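Local coordinates for protein cystalysin (Treponema denticola, PDB 1C7N) that belongs to the class I and II aminotransferase family and binds pyridoxal-5'-phosphate covalently, as a dimer of identical chains, at residues K238-A243 against G289-G294; F207-P212 against K297-N302. All coordinates share one frame; numbering follows the deposited sequence.

Interaction 1 (K238-A243 against G289-G294); sequences KTFNIA and GKWLDG. With PLP (pyridoxal-5'-phosphate), chain I.
The carbonyl of Thr239 runs into the rim of the Trp291 indole: Thr239 O lies in the ring plane, 3.6 Å from Trp291 CZ3, and this buried oxygen has no hydrogen-bond partner anywhere in the model. The aromatic C-H edge is thus what faces it from the long helix. In Trp291 the bond to CB already leads toward residues 238-243, and CG, anti to the backbone N (chi1 177°), carries the indole on to them; Tyr3 meets the same indole edge-to-face and Phe5 packs on it too. The Phe240 and Trp291 side chains run past one another in opposing senses, Phe240 CD2 4.0 Å from Trp291 CE3. The next residue, Leu292, meets the Thr239 methyl with both its methyls: Thr239 CG2 is 3.6 Å from Leu292 CD2 and 3.7 Å from Leu292 CD1. That same methyl sits over one face of the Phe240 ring, toward its rim, while Phe240 CE2 comes to 4.2 Å from Leu292 CB. No hydrogen bond crosses the contact; the hydroxyl on the other branch of Thr239 is bonded to Asp208 instead. The short helix gives way at Asn241, the first residue beyond it, whose positive phi (57°) belongs to a Schellman motif, and the chain moves on to Ile242 and Ala243, which pack on Leu62 and Tyr64 of the second subunit. At the other end, Lys238 NZ is covalently bound to PLP C4A at 1.3 Å, consistent with the Schiff-base lysine typical of fold type I pyridoxal-phosphate proteins.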
ATOM      1  N   LYS A 238       5.258   0.666 -14.422  1.00 11.61           N
ATOM      2  CA  LYS A 238       5.456   1.507 -15.595  1.00 12.72           C
ATOM      3  C   LYS A 238       5.354   0.660 -16.864  1.00 12.47           C
ATOM      4  O   LYS A 238       4.727   1.059 -17.852  1.00 12.78           O
ATOM      5  CB  LYS A 238       6.820   2.204 -15.530  1.00 14.09           C
ATOM      6  CG  LYS A 238       6.807   3.474 -14.692  1.00 17.01           C
ATOM      7  CD  LYS A 238       5.959   4.554 -15.369  1.00 16.63           C
ATOM      8  CE  LYS A 238       5.786   5.823 -14.517  1.00 19.99           C
ATOM      9  NZ  LYS A 238       6.925   5.978 -13.611  1.00 20.03           N
ATOM     10  N   THR A 239       5.947  -0.527 -16.820  1.00 11.44           N
ATOM     11  CA  THR A 239       5.939  -1.434 -17.966  1.00 10.59           C
ATOM     12  C   THR A 239       4.541  -1.819 -18.459  1.00 10.08           C
ATOM     13  O   THR A 239       4.265  -1.770 -19.659  1.00  8.70           O
ATOM     14  CB  THR A 239       6.691  -2.741 -17.640  1.00 10.51           C
ATOM     15  OG1 THR A 239       7.974  -2.430 -17.080  1.00 10.27           O
ATOM     16  CG2 THR A 239       6.879  -3.586 -18.906  1.00  9.58           C
ATOM     17  N   PHE A 240       3.658  -2.193 -17.537  1.00 10.06           N
ATOM     18  CA  PHE A 240       2.318  -2.637 -17.922  1.00 10.57           C
ATOM     19  C   PHE A 240       1.159  -1.718 -17.528  1.00 10.60           C
ATOM     20  O   PHE A 240      -0.004  -2.137 -17.505  1.00  9.80           O
ATOM     21  CB  PHE A 240       2.085  -4.046 -17.373  1.00 10.71           C
ATOM     22  CG  PHE A 240       3.133  -5.039 -17.809  1.00 10.37           C
ATOM     23  CD1 PHE A 240       4.225  -5.327 -16.997  1.00 10.17           C
ATOM     24  CD2 PHE A 240       3.042  -5.664 -19.053  1.00  9.90           C
ATOM     25  CE1 PHE A 240       5.213  -6.223 -17.418  1.00  9.33           C
ATOM     26  CE2 PHE A 240       4.024  -6.559 -19.482  1.00  8.67           C
ATOM     27  CZ  PHE A 240       5.109  -6.839 -18.663  1.00  8.25           C
ATOM     28  N   ASN A 241       1.482  -0.464 -17.225  1.00  9.04           N
ATOM     29  CA  ASN A 241       0.476   0.531 -16.861  1.00  8.56           C
ATOM     30  C   ASN A 241      -0.379   0.125 -15.656  1.00  9.01           C
ATOM     31  O   ASN A 241      -1.610   0.251 -15.684  1.00  6.85           O
ATOM     32  CB  ASN A 241      -0.419   0.807 -18.080  1.00  9.15           C
ATOM     33  CG  ASN A 241      -1.292   2.032 -17.907  1.00  8.81           C
ATOM     34  OD1 ASN A 241      -1.004   2.909 -17.097  1.00 10.25           O
ATOM     35  ND2 ASN A 241      -2.363   2.108 -18.691  1.00  8.94           N
ATOM     36  N   ILE A 242       0.272  -0.354 -14.597  1.00  9.22           N
ATOM     37  CA  ILE A 242      -0.457  -0.752 -13.392  1.00  9.76           C
ATOM     38  C   ILE A 242       0.029  -0.062 -12.122  1.00  9.84           C
ATOM     39  O   ILE A 242       0.224  -0.700 -11.083  1.00  9.28           O
ATOM     40  CB  ILE A 242      -0.435  -2.288 -13.179  1.00  9.24           C
ATOM     41  CG1 ILE A 242       1.000  -2.813 -13.141  1.00 10.95           C
ATOM     42  CG2 ILE A 242      -1.237  -2.969 -14.278  1.00  9.72           C
ATOM     43  CD1 ILE A 242       1.089  -4.306 -12.808  1.00 11.78           C
ATOM     44  N   ALA A 243       0.217   1.252 -12.213  1.00 10.30           N
ATOM     45  CA  ALA A 243       0.643   2.045 -11.070  1.00 11.31           C
ATOM     46  C   ALA A 243      -0.459   1.956 -10.014  1.00 11.89           C
ATOM     47  O   ALA A 243      -0.207   2.134  -8.829  1.00 12.04           O
ATOM     48  CB  ALA A 243       0.857   3.505 -11.484  1.00 11.18           C
ATOM     49  N   GLY A 289       4.025 -10.498 -22.470  1.00 16.82           N
ATOM     50  CA  GLY A 289       5.195 -10.172 -23.267  1.00 17.71           C
ATOM     51  C   GLY A 289       4.881  -9.629 -24.652  1.00 18.04           C
ATOM     52  O   GLY A 289       5.487  -8.645 -25.090  1.00 19.69           O
ATOM     53  N   LYS A 290       3.941 -10.260 -25.349  1.00 17.71           N
ATOM     54  CA  LYS A 290       3.564  -9.823 -26.694  1.00 17.28           C
ATOM     55  C   LYS A 290       2.926  -8.441 -26.665  1.00 15.42           C
ATOM     56  O   LYS A 290       3.105  -7.644 -27.585  1.00 14.03           O
ATOM     57  CB  LYS A 290       2.571 -10.796 -27.333  1.00 18.87           C
ATOM     58  CG  LYS A 290       3.043 -12.234 -27.465  1.00 22.85           C
ATOM     59  CD  LYS A 290       4.232 -12.382 -28.385  1.00 23.87           C
ATOM     60  CE  LYS A 290       4.424 -13.849 -28.756  1.00 25.18           C
ATOM     61  NZ  LYS A 290       4.372 -14.740 -27.559  1.00 24.40           N
ATOM     62  N   TRP A 291       2.158  -8.165 -25.615  1.00 13.56           N
ATOM     63  CA  TRP A 291       1.506  -6.873 -25.501  1.00 11.77           C
ATOM     64  C   TRP A 291       2.575  -5.792 -25.365  1.00 12.27           C
ATOM     65  O   TRP A 291       2.493  -4.740 -25.998  1.00 11.95           O
ATOM     66  CB  TRP A 291       0.571  -6.850 -24.289  1.00 10.20           C
ATOM     67  CG  TRP A 291      -0.084  -5.522 -24.082  1.00  9.07           C
ATOM     68  CD1 TRP A 291      -1.265  -5.087 -24.616  1.00  8.45           C
ATOM     69  CD2 TRP A 291       0.433  -4.439 -23.307  1.00  8.13           C
ATOM     70  NE1 TRP A 291      -1.514  -3.789 -24.215  1.00  9.73           N
ATOM     71  CE2 TRP A 291      -0.483  -3.372 -23.413  1.00  9.25           C
ATOM     72  CE3 TRP A 291       1.589  -4.266 -22.532  1.00  9.28           C
ATOM     73  CZ2 TRP A 291      -0.279  -2.145 -22.772  1.00  7.21           C
ATOM     74  CZ3 TRP A 291       1.788  -3.049 -21.897  1.00  9.77           C
ATOM     75  CH2 TRP A 291       0.855  -2.005 -22.022  1.00  7.70           C
ATOM     76  N   LEU A 292       3.587  -6.063 -24.545  1.00 12.53           N
ATOM     77  CA  LEU A 292       4.675  -5.115 -24.336  1.00 13.07           C
ATOM     78  C   LEU A 292       5.425  -4.817 -25.638  1.00 13.66           C
ATOM     79  O   LEU A 292       5.827  -3.674 -25.876  1.00 13.47           O
ATOM     80  CB  LEU A 292       5.652  -5.655 -23.285  1.00 13.77           C
ATOM     81  CG  LEU A 292       6.868  -4.782 -22.971  1.00 14.15           C
ATOM     82  CD1 LEU A 292       6.414  -3.382 -22.570  1.00 14.00           C
ATOM     83  CD2 LEU A 292       7.671  -5.416 -21.852  1.00 13.46           C
ATOM     84  N   ASP A 293       5.621  -5.835 -26.474  1.00 14.10           N
ATOM     85  CA  ASP A 293       6.317  -5.636 -27.746  1.00 15.41           C
ATOM     86  C   ASP A 293       5.526  -4.657 -28.601  1.00 14.07           C
ATOM     87  O   ASP A 293       6.088  -3.740 -29.206  1.00 13.86           O
ATOM     88  CB  ASP A 293       6.471  -6.954 -28.520  1.00 17.99           C
ATOM     89  CG  ASP A 293       7.395  -7.940 -27.830  1.00 20.57           C
ATOM     90  OD1 ASP A 293       8.376  -7.502 -27.195  1.00 20.91           O
ATOM     91  OD2 ASP A 293       7.147  -9.161 -27.941  1.00 23.51           O
ATOM     92  N   GLY A 294       4.214  -4.864 -28.652  1.00 14.07           N
ATOM     93  CA  GLY A 294       3.357  -3.991 -29.430  1.00 12.84           C
ATOM     94  C   GLY A 294       3.322  -2.578 -28.878  1.00 12.70           C
ATOM     95  O   GLY A 294       3.267  -1.605 -29.639  1.00 12.18           O
TER
HETATM   96  N1  PLP I 400      10.663   6.195 -10.335  1.00 18.15           N
HETATM   97  C2  PLP I 400      10.658   6.879 -11.567  1.00 18.53           C
HETATM   98  C2A PLP I 400      12.025   7.311 -12.067  1.00 17.94           C
HETATM   99  C3  PLP I 400       9.362   6.992 -12.240  1.00 19.11           C
HETATM  100  O3  PLP I 400       9.407   7.745 -13.341  1.00 20.43           O
HETATM  101  C4  PLP I 400       8.220   6.384 -11.667  1.00 20.03           C
HETATM  102  C4A PLP I 400       6.929   6.389 -12.353  1.00 19.47           C
HETATM  103  C5  PLP I 400       8.377   5.656 -10.368  1.00 20.72           C
HETATM  104  C6  PLP I 400       9.582   5.604  -9.729  1.00 18.41           C
HETATM  105  C5A PLP I 400       7.232   4.721  -9.989  1.00 23.70           C
HETATM  106  O4P PLP I 400       6.561   4.812  -8.795  1.00 28.26           O
HETATM  107  P   PLP I 400       5.466   3.625  -8.602  1.00 28.09           P
HETATM  108  O1P PLP I 400       4.672   4.126  -7.483  1.00 32.15           O
HETATM  109  O2P PLP I 400       6.212   2.350  -8.252  1.00 29.74           O
HETATM  110  O3P PLP I 400       4.665   3.456  -9.819  1.00 29.26           O

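Interaction 2 (F207-P212 against K297-N302); sequences FDLIMP and KVIDKN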
ATOM      1  N   PHE A 207      13.206  -0.028 -16.733  1.00 12.69           N
ATOM      2  CA  PHE A 207      14.105  -0.900 -17.486  1.00 12.76           C
ATOM      3  C   PHE A 207      13.524  -1.856 -18.533  1.00 12.71           C
ATOM      4  O   PHE A 207      14.288  -2.480 -19.268  1.00 11.63           O
ATOM      5  CB  PHE A 207      15.109  -1.625 -16.548  1.00 11.81           C
ATOM      6  CG  PHE A 207      14.535  -2.759 -15.726  1.00 12.69           C
ATOM      7  CD1 PHE A 207      15.383  -3.512 -14.912  1.00 13.42           C
ATOM      8  CD2 PHE A 207      13.186  -3.083 -15.756  1.00 12.66           C
ATOM      9  CE1 PHE A 207      14.895  -4.573 -14.138  1.00 14.12           C
ATOM     10  CE2 PHE A 207      12.689  -4.143 -14.986  1.00 14.23           C
ATOM     11  CZ  PHE A 207      13.546  -4.886 -14.179  1.00 11.72           C
ATOM     12  N   ASP A 208      12.198  -1.954 -18.635  1.00 12.67           N
ATOM     13  CA  ASP A 208      11.593  -2.815 -19.658  1.00 13.05           C
ATOM     14  C   ASP A 208      11.136  -1.973 -20.843  1.00 12.62           C
ATOM     15  O   ASP A 208      10.744  -2.513 -21.879  1.00 13.80           O
ATOM     16  CB  ASP A 208      10.368  -3.569 -19.132  1.00 12.53           C
ATOM     17  CG  ASP A 208      10.692  -4.486 -17.981  1.00 14.28           C
ATOM     18  OD1 ASP A 208      11.662  -5.261 -18.087  1.00 16.58           O
ATOM     19  OD2 ASP A 208       9.962  -4.438 -16.970  1.00 14.20           O
ATOM     20  N   LEU A 209      11.170  -0.653 -20.684  1.00 12.06           N
ATOM     21  CA  LEU A 209      10.733   0.261 -21.736  1.00 10.67           C
ATOM     22  C   LEU A 209      11.922   0.875 -22.461  1.00 12.07           C
ATOM     23  O   LEU A 209      12.238   2.059 -22.295  1.00 11.82           O
ATOM     24  CB  LEU A 209       9.838   1.351 -21.128  1.00 10.29           C
ATOM     25  CG  LEU A 209       8.537   0.806 -20.520  1.00 10.35           C
ATOM     26  CD1 LEU A 209       7.941   1.804 -19.540  1.00  9.41           C
ATOM     27  CD2 LEU A 209       7.550   0.479 -21.625  1.00  8.88           C
ATOM     28  N   ILE A 210      12.575   0.046 -23.271  1.00 12.26           N
ATOM     29  CA  ILE A 210      13.750   0.453 -24.036  1.00 13.53           C
ATOM     30  C   ILE A 210      13.410   0.534 -25.521  1.00 13.48           C
ATOM     31  O   ILE A 210      12.743  -0.350 -26.060  1.00 13.17           O
ATOM     32  CB  ILE A 210      14.898  -0.568 -23.853  1.00 13.97           C
ATOM     33  CG1 ILE A 210      15.127  -0.835 -22.363  1.00 14.99           C
ATOM     34  CG2 ILE A 210      16.175  -0.048 -24.510  1.00 14.89           C
ATOM     35  CD1 ILE A 210      15.497   0.398 -21.560  1.00 14.10           C
ATOM     36  N   MET A 211      13.862   1.595 -26.185  1.00 13.67           N
ATOM     37  CA  MET A 211      13.595   1.744 -27.610  1.00 13.48           C
ATOM     38  C   MET A 211      14.517   0.815 -28.399  1.00 14.35           C
ATOM     39  O   MET A 211      15.595   0.446 -27.928  1.00 14.01           O
ATOM     40  CB  MET A 211      13.809   3.196 -28.054  1.00 13.92           C
ATOM     41  CG  MET A 211      12.808   4.178 -27.469  1.00 14.29           C
ATOM     42  SD  MET A 211      11.095   3.739 -27.838  1.00 17.06           S
ATOM     43  CE  MET A 211      10.583   3.044 -26.262  1.00 14.35           C
ATOM     44  N   PRO A 212      14.096   0.414 -29.609  1.00 14.88           N
ATOM     45  CA  PRO A 212      14.887  -0.476 -30.463  1.00 16.28           C
ATOM     46  C   PRO A 212      16.334  -0.015 -30.625  1.00 17.00           C
ATOM     47  O   PRO A 212      16.599   1.172 -30.811  1.00 17.20           O
ATOM     48  CB  PRO A 212      14.124  -0.446 -31.783  1.00 16.19           C
ATOM     49  CG  PRO A 212      12.702  -0.316 -31.321  1.00 15.05           C
ATOM     50  CD  PRO A 212      12.818   0.756 -30.260  1.00 14.95           C
ATOM     51  N   LYS A 297       6.436  -0.691 -29.835  1.00 14.66           N
ATOM     52  CA  LYS A 297       6.383  -0.321 -31.246  1.00 14.60           C
ATOM     53  C   LYS A 297       5.620   0.988 -31.419  1.00 14.07           C
ATOM     54  O   LYS A 297       6.074   1.888 -32.123  1.00 12.24           O
ATOM     55  CB  LYS A 297       5.718  -1.427 -32.072  1.00 17.39           C
ATOM     56  CG  LYS A 297       6.604  -2.646 -32.271  1.00 21.45           C
ATOM     57  CD  LYS A 297       5.913  -3.716 -33.106  1.00 24.35           C
ATOM     58  CE  LYS A 297       6.879  -4.842 -33.443  1.00 26.27           C
ATOM     59  NZ  LYS A 297       8.064  -4.324 -34.189  1.00 26.66           N
ATOM     60  N   VAL A 298       4.466   1.101 -30.766  1.00 12.71           N
ATOM     61  CA  VAL A 298       3.669   2.324 -30.860  1.00 12.31           C
ATOM     62  C   VAL A 298       4.417   3.532 -30.282  1.00 11.78           C
ATOM     63  O   VAL A 298       4.374   4.633 -30.849  1.00 10.34           O
ATOM     64  CB  VAL A 298       2.320   2.163 -30.127  1.00 12.61           C
ATOM     65  CG1 VAL A 298       1.520   3.447 -30.224  1.00 11.50           C
ATOM     66  CG2 VAL A 298       1.533   1.002 -30.744  1.00 13.51           C
ATOM     67  N   ILE A 299       5.105   3.323 -29.159  1.00 10.41           N
ATOM     68  CA  ILE A 299       5.865   4.392 -28.518  1.00  9.62           C
ATOM     69  C   ILE A 299       6.957   4.872 -29.465  1.00 10.79           C
ATOM     70  O   ILE A 299       7.153   6.072 -29.640  1.00 10.88           O
ATOM     71  CB  ILE A 299       6.504   3.903 -27.202  1.00  9.51           C
ATOM     72  CG1 ILE A 299       5.397   3.522 -26.216  1.00  8.93           C
ATOM     73  CG2 ILE A 299       7.389   4.994 -26.608  1.00  9.84           C
ATOM     74  CD1 ILE A 299       5.888   2.787 -24.991  1.00 11.26           C
ATOM     75  N   ASP A 300       7.661   3.924 -30.075  1.00 10.15           N
ATOM     76  CA  ASP A 300       8.727   4.240 -31.024  1.00 11.24           C
ATOM     77  C   ASP A 300       8.121   5.032 -32.196  1.00 11.15           C
ATOM     78  O   ASP A 300       8.709   6.012 -32.677  1.00 10.39           O
ATOM     79  CB  ASP A 300       9.383   2.934 -31.497  1.00 12.62           C
ATOM     80  CG  ASP A 300      10.521   3.158 -32.485  1.00 13.06           C
ATOM     81  OD1 ASP A 300      11.268   4.148 -32.356  1.00 15.39           O
ATOM     82  OD2 ASP A 300      10.682   2.316 -33.386  1.00 15.99           O
ATOM     83  N   LYS A 301       6.944   4.614 -32.656  1.00 10.27           N
ATOM     84  CA  LYS A 301       6.279   5.330 -33.747  1.00 11.37           C
ATOM     85  C   LYS A 301       5.964   6.764 -33.315  1.00 10.55           C
ATOM     86  O   LYS A 301       6.197   7.718 -34.065  1.00  9.86           O
ATOM     87  CB  LYS A 301       4.977   4.622 -34.159  1.00 13.15           C
ATOM     88  CG  LYS A 301       5.175   3.345 -34.981  1.00 16.36           C
ATOM     89  CD  LYS A 301       5.788   3.654 -36.350  1.00 19.01           C
ATOM     90  CE  LYS A 301       5.795   2.436 -37.272  1.00 21.52           C
ATOM     91  NZ  LYS A 301       6.624   1.316 -36.740  1.00 23.57           N
ATOM     92  N   ASN A 302       5.453   6.912 -32.097  1.00  9.90           N
ATOM     93  CA  ASN A 302       5.094   8.226 -31.572  1.00 10.03           C
ATOM     94  C   ASN A 302       6.251   9.208 -31.362  1.00 10.68           C
ATOM     95  O   ASN A 302       6.100  10.396 -31.647  1.00 10.99           O
ATOM     96  CB  ASN A 302       4.289   8.069 -30.279  1.00  9.32           C
ATOM     97  CG  ASN A 302       2.896   7.514 -30.532  1.00  9.52           C
ATOM     98  OD1 ASN A 302       2.438   7.452 -31.674  1.00 10.83           O
ATOM     99  ND2 ASN A 302       2.208   7.128 -29.468  1.00 10.48           N
TER
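Met211 and Ile299 make the buried, close-packed half of this contact, crossing at about a right angle. The thioether end does the touching: Met211 CE rests 3.8 Å from Ile299 CG2, and Met211 SD is 4.1 Å from that same methyl. Met211 SD also comes within 4.0 Å of Asp300 CA. The Met211 chain bends at chi2 and again at chi3 (103°), the second turn carrying CE over to the isoleucine branch. Deeper along the loop, Leu209 adds a lighter touch, its CD2 standing 4.4 Å from Ile299 CD1, and Ile299 also touches Tyr326. The loop that presents these side chains follows strand 199-203, a central strand of the seven-stranded sheet that carries Asp203 of the PLP pocket, and is tied by backbone hydrogen bonds from Leu209 and Met211 to Thr325 and Glu323. Its partner is helix 289-313, consistent with the long helix that joins the large and small domains in the aspartate aminotransferase fold. The solvent side differs in exposure more than in distance: Pro212 is exposed and Asp300 partly so, and they meet obliquely, with Pro212 CG 3.9 Å from Asp300 OD2 and Pro212 CD 4.0 Å from Asp300 CG. Asp300 CG stands anti to its backbone N (chi1 -179°), which brings CG up to the proline ring without any hydrogen bond across. Its charge is answered within its own helix, where Asp300 OD1 takes a hydrogen bond from Gln303 NE2 and forms a salt bridge with Arg304.

How the interactions relate
Both contacts use helix 289-313, interaction 1 at its start and interaction 2 two turns further on, and their centres are 11 Å apart. The loop and the short helix also touch directly. Thr239 OG1 is 2.8 Å from Asp208 OD2, a probable hydrogen bond, and Asp208 OD1 is held in turn by Trp78. Leu209 fills the corner between the two: its CD1 is 3.7 Å from Lys238 O and its CD2 is 4.1 Å from Leu292 CD1. Interaction 1 holds the lysine that carries PLP, whereas interaction 2 approaches the ligand through Leu209, whose side chain is about 9 Å from PLP at the nearest atoms.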